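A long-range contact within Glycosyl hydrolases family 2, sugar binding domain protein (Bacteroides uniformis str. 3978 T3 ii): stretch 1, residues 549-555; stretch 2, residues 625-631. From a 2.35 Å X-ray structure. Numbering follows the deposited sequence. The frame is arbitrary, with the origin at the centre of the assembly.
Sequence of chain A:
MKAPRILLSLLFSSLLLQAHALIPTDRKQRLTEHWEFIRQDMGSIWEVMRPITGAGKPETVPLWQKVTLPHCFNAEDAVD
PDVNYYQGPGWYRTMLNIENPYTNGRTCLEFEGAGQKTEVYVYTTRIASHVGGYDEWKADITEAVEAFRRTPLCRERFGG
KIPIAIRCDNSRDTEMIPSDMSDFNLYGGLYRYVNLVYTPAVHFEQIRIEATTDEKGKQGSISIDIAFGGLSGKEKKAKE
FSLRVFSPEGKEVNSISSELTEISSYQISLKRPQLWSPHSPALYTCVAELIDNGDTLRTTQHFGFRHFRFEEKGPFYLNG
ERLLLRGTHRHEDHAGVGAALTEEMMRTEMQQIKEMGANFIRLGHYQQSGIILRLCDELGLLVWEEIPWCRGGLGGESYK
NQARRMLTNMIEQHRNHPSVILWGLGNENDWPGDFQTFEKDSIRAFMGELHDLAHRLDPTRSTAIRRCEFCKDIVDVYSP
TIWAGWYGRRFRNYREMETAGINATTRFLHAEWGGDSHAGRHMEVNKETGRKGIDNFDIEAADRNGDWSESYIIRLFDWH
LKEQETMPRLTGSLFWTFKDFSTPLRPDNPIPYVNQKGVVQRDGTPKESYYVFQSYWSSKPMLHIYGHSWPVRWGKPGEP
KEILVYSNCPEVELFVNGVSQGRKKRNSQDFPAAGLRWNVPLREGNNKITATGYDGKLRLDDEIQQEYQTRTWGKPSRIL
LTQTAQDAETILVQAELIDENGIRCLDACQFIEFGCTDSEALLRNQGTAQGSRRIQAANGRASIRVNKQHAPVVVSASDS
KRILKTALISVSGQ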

# COMPACT_ATOMS: atom_id res chain seq x y z
N SER A 549 33.92 3.35 1.77
CA SER A 549 34.55 3.02 0.49
C SER A 549 34.92 1.54 0.42
O SER A 549 35.08 0.85 1.43
CB SER A 549 35.80 3.85 0.29
OG SER A 549 36.80 3.38 1.19
N GLU A 550 35.07 1.05 -0.81
CA GLU A 550 35.65 -0.27 -1.00
C GLU A 550 37.11 -0.29 -0.56
O GLU A 550 37.60 -1.32 -0.11
CB GLU A 550 35.52 -0.71 -2.45
CG GLU A 550 34.06 -0.93 -2.89
CD GLU A 550 33.91 -1.79 -4.15
OE1 GLU A 550 34.33 -2.98 -4.15
OE2 GLU A 550 33.38 -1.24 -5.15
N SER A 551 37.79 0.85 -0.68
CA SER A 551 39.20 0.92 -0.33
C SER A 551 39.42 0.55 1.12
O SER A 551 40.36 -0.19 1.46
CB SER A 551 39.73 2.33 -0.59
OG SER A 551 39.58 2.65 -1.96
N TYR A 552 38.54 1.04 2.00
CA TYR A 552 38.68 0.71 3.40
C TYR A 552 38.39 -0.76 3.64
O TYR A 552 39.20 -1.48 4.25
CB TYR A 552 37.79 1.59 4.27
CG TYR A 552 37.86 1.14 5.70
CD1 TYR A 552 39.00 1.41 6.47
CD2 TYR A 552 36.84 0.38 6.26
CE1 TYR A 552 39.08 0.96 7.80
CE2 TYR A 552 36.92 -0.07 7.58
CZ TYR A 552 38.04 0.23 8.34
OH TYR A 552 38.10 -0.23 9.64
N ILE A 553 37.27 -1.26 3.12
CA ILE A 553 36.86 -2.60 3.52
C ILE A 553 37.82 -3.64 2.96
O ILE A 553 37.97 -4.72 3.54
CB ILE A 553 35.41 -2.88 3.12
CG1 ILE A 553 34.79 -3.88 4.11
CG2 ILE A 553 35.32 -3.42 1.70
CD1 ILE A 553 34.60 -3.32 5.51
N ILE A 554 38.46 -3.35 1.83
CA ILE A 554 39.40 -4.31 1.24
C ILE A 554 40.58 -4.54 2.18
O ILE A 554 40.97 -5.69 2.44
CB ILE A 554 39.83 -3.79 -0.14
CG1 ILE A 554 38.79 -4.22 -1.19
CG2 ILE A 554 41.24 -4.25 -0.50
CD1 ILE A 554 38.78 -3.36 -2.41
N ARG A 555 41.11 -3.46 2.74
CA ARG A 555 42.15 -3.55 3.75
C ARG A 555 41.67 -4.29 4.99
O ARG A 555 42.42 -5.07 5.59
CB ARG A 555 42.63 -2.15 4.10
CG ARG A 555 43.44 -1.49 2.99
CD ARG A 555 43.64 -0.03 3.29
NE ARG A 555 44.67 0.56 2.44
CZ ARG A 555 44.51 0.83 1.14
NH1 ARG A 555 43.36 0.55 0.53
NH2 ARG A 555 45.49 1.39 0.45
N ILE A 625 43.60 -7.17 -10.36
CA ILE A 625 44.09 -5.84 -10.02
C ILE A 625 42.96 -5.07 -9.36
O ILE A 625 41.85 -4.98 -9.89
CB ILE A 625 44.57 -5.12 -11.28
CG1 ILE A 625 45.63 -5.96 -12.01
CG2 ILE A 625 45.07 -3.73 -10.92
CD1 ILE A 625 45.86 -5.54 -13.46
N TYR A 626 43.24 -4.51 -8.19
CA TYR A 626 42.23 -3.71 -7.52
C TYR A 626 42.06 -2.40 -8.27
O TYR A 626 43.00 -1.62 -8.40
CB TYR A 626 42.60 -3.49 -6.05
CG TYR A 626 41.76 -2.43 -5.40
CD1 TYR A 626 40.37 -2.43 -5.53
CD2 TYR A 626 42.35 -1.41 -4.66
CE1 TYR A 626 39.60 -1.43 -4.94
CE2 TYR A 626 41.58 -0.42 -4.06
CZ TYR A 626 40.21 -0.45 -4.21
OH TYR A 626 39.46 0.55 -3.62
N GLY A 627 40.83 -2.14 -8.74
CA GLY A 627 40.52 -0.88 -9.38
C GLY A 627 39.72 -1.00 -10.66
O GLY A 627 39.58 -0.01 -11.38
N HIS A 628 39.19 -2.18 -10.97
CA HIS A 628 38.32 -2.33 -12.14
C HIS A 628 37.15 -1.34 -12.09
O HIS A 628 36.72 -0.83 -13.14
CB HIS A 628 37.77 -3.75 -12.22
CG HIS A 628 38.75 -4.75 -12.74
ND1 HIS A 628 38.64 -5.30 -14.00
CD2 HIS A 628 39.83 -5.33 -12.17
CE1 HIS A 628 39.61 -6.17 -14.18
NE2 HIS A 628 40.35 -6.21 -13.09
N SER A 629 36.61 -1.08 -10.90
CA SER A 629 35.51 -0.15 -10.73
C SER A 629 35.97 1.22 -10.22
O SER A 629 35.16 1.98 -9.68
CB SER A 629 34.45 -0.74 -9.79
OG SER A 629 34.87 -0.76 -8.43
N TRP A 630 37.25 1.54 -10.40
CA TRP A 630 37.82 2.81 -9.94
C TRP A 630 38.32 3.57 -11.17
O TRP A 630 39.47 3.38 -11.60
CB TRP A 630 38.92 2.55 -8.92
CG TRP A 630 39.44 3.76 -8.20
CD1 TRP A 630 39.23 5.07 -8.52
CD2 TRP A 630 40.27 3.76 -7.02
NE1 TRP A 630 39.88 5.89 -7.62
CE2 TRP A 630 40.51 5.11 -6.68
CE3 TRP A 630 40.81 2.75 -6.21
CZ2 TRP A 630 41.29 5.47 -5.59
CZ3 TRP A 630 41.57 3.12 -5.11
CH2 TRP A 630 41.81 4.46 -4.81
N PRO A 631 37.48 4.44 -11.78
CA PRO A 631 37.81 4.99 -13.10
C PRO A 631 38.79 6.15 -13.05
O PRO A 631 39.55 6.38 -14.01
CB PRO A 631 36.45 5.45 -13.65
CG PRO A 631 35.44 5.31 -12.46
CD PRO A 631 36.22 5.00 -11.24
O HOH W 1 32.70 -2.58 -7.05

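The contact joins the first turns of a helix, residues 550-555, to an irregular segment at 625-631, and the touching residues lie at least 72 positions apart in sequence. The backbones stay well separated: the nearest CA pairs are S551 CA to Y626 CA at 9.1 Å and E550 CA to W630 CA at 9.7 Å. Side chains must therefore bridge the gap, and the 224 Å² buried in total, both sides summed, describes a small interface.

Stretch 1 presents a well-formed helix start. S549 occupies the N-cap position, where its OG accepts from Y552 N at 3.0 Å with an N-H...acceptor angle of 158°, satisfying an amide that has no helical carbonyl before it. The bond from I554 N to E550 O, 2.9 Å, continues the helix, while that from I553 N to S549 O is weak at 3.5 Å. E550, S551 and I554 are the residues of this helix that touch stretch 2.

Along stretch 2, I625 lies out of reach of stretch 1. Y626 follows and dominates the contact, with 85 Å² of its surface covered by the helix. Its CA-to-CB bond points toward stretch 1, and with chi1 at 167° (t) the ring extends to the helix. The phenol OH ends 2.7 Å from S551 OG in a hydrogen bond between two hydroxyls, either of which could donate. S551 OG lies at the ring's edge, near its plane, as suits a partner of the phenol oxygen. The backbone amide does not share in this: S551 N to Y626 OH is 3.4 Å, but the angle is poor. Over one face of the same ring sits the methyl end of I554, with CD1 3.3 Å from Y626 CE1, a tight apolar contact. The tyrosine thus combines a polar tip with an apolar ring face.

G627 opens a type I turn that ends at W630, closed by W630 N to G627 O at 3.0 Å. Its phi/psi of 135/11 would jam a CB against the carbonyl O of Y626, so the local backbone itself calls for glycine; the helix plays no part, since nothing of it lies near an ideal CB. H628, within the turn, is exposed and lies out of reach of stretch 1.

The CA-to-CB bond of S629 points toward stretch 1, but its OG is 3.6 Å from E550 OE2, and water 1 provides the link. The water donates to E550 OE2 at 2.4 Å, a very short distance, and to S629 OG at 3.2 Å, joining the carboxylate and the hydroxyl.

W630 adds a modest contact, with 10 Å² covered. Its CZ3 approaches S551 OG at 3.8 Å, and the oxygen sits oblique to the indole, so this is van der Waals packing beside the serine-tyrosine bond. P631, out of reach of stretch 1, leaves the contact.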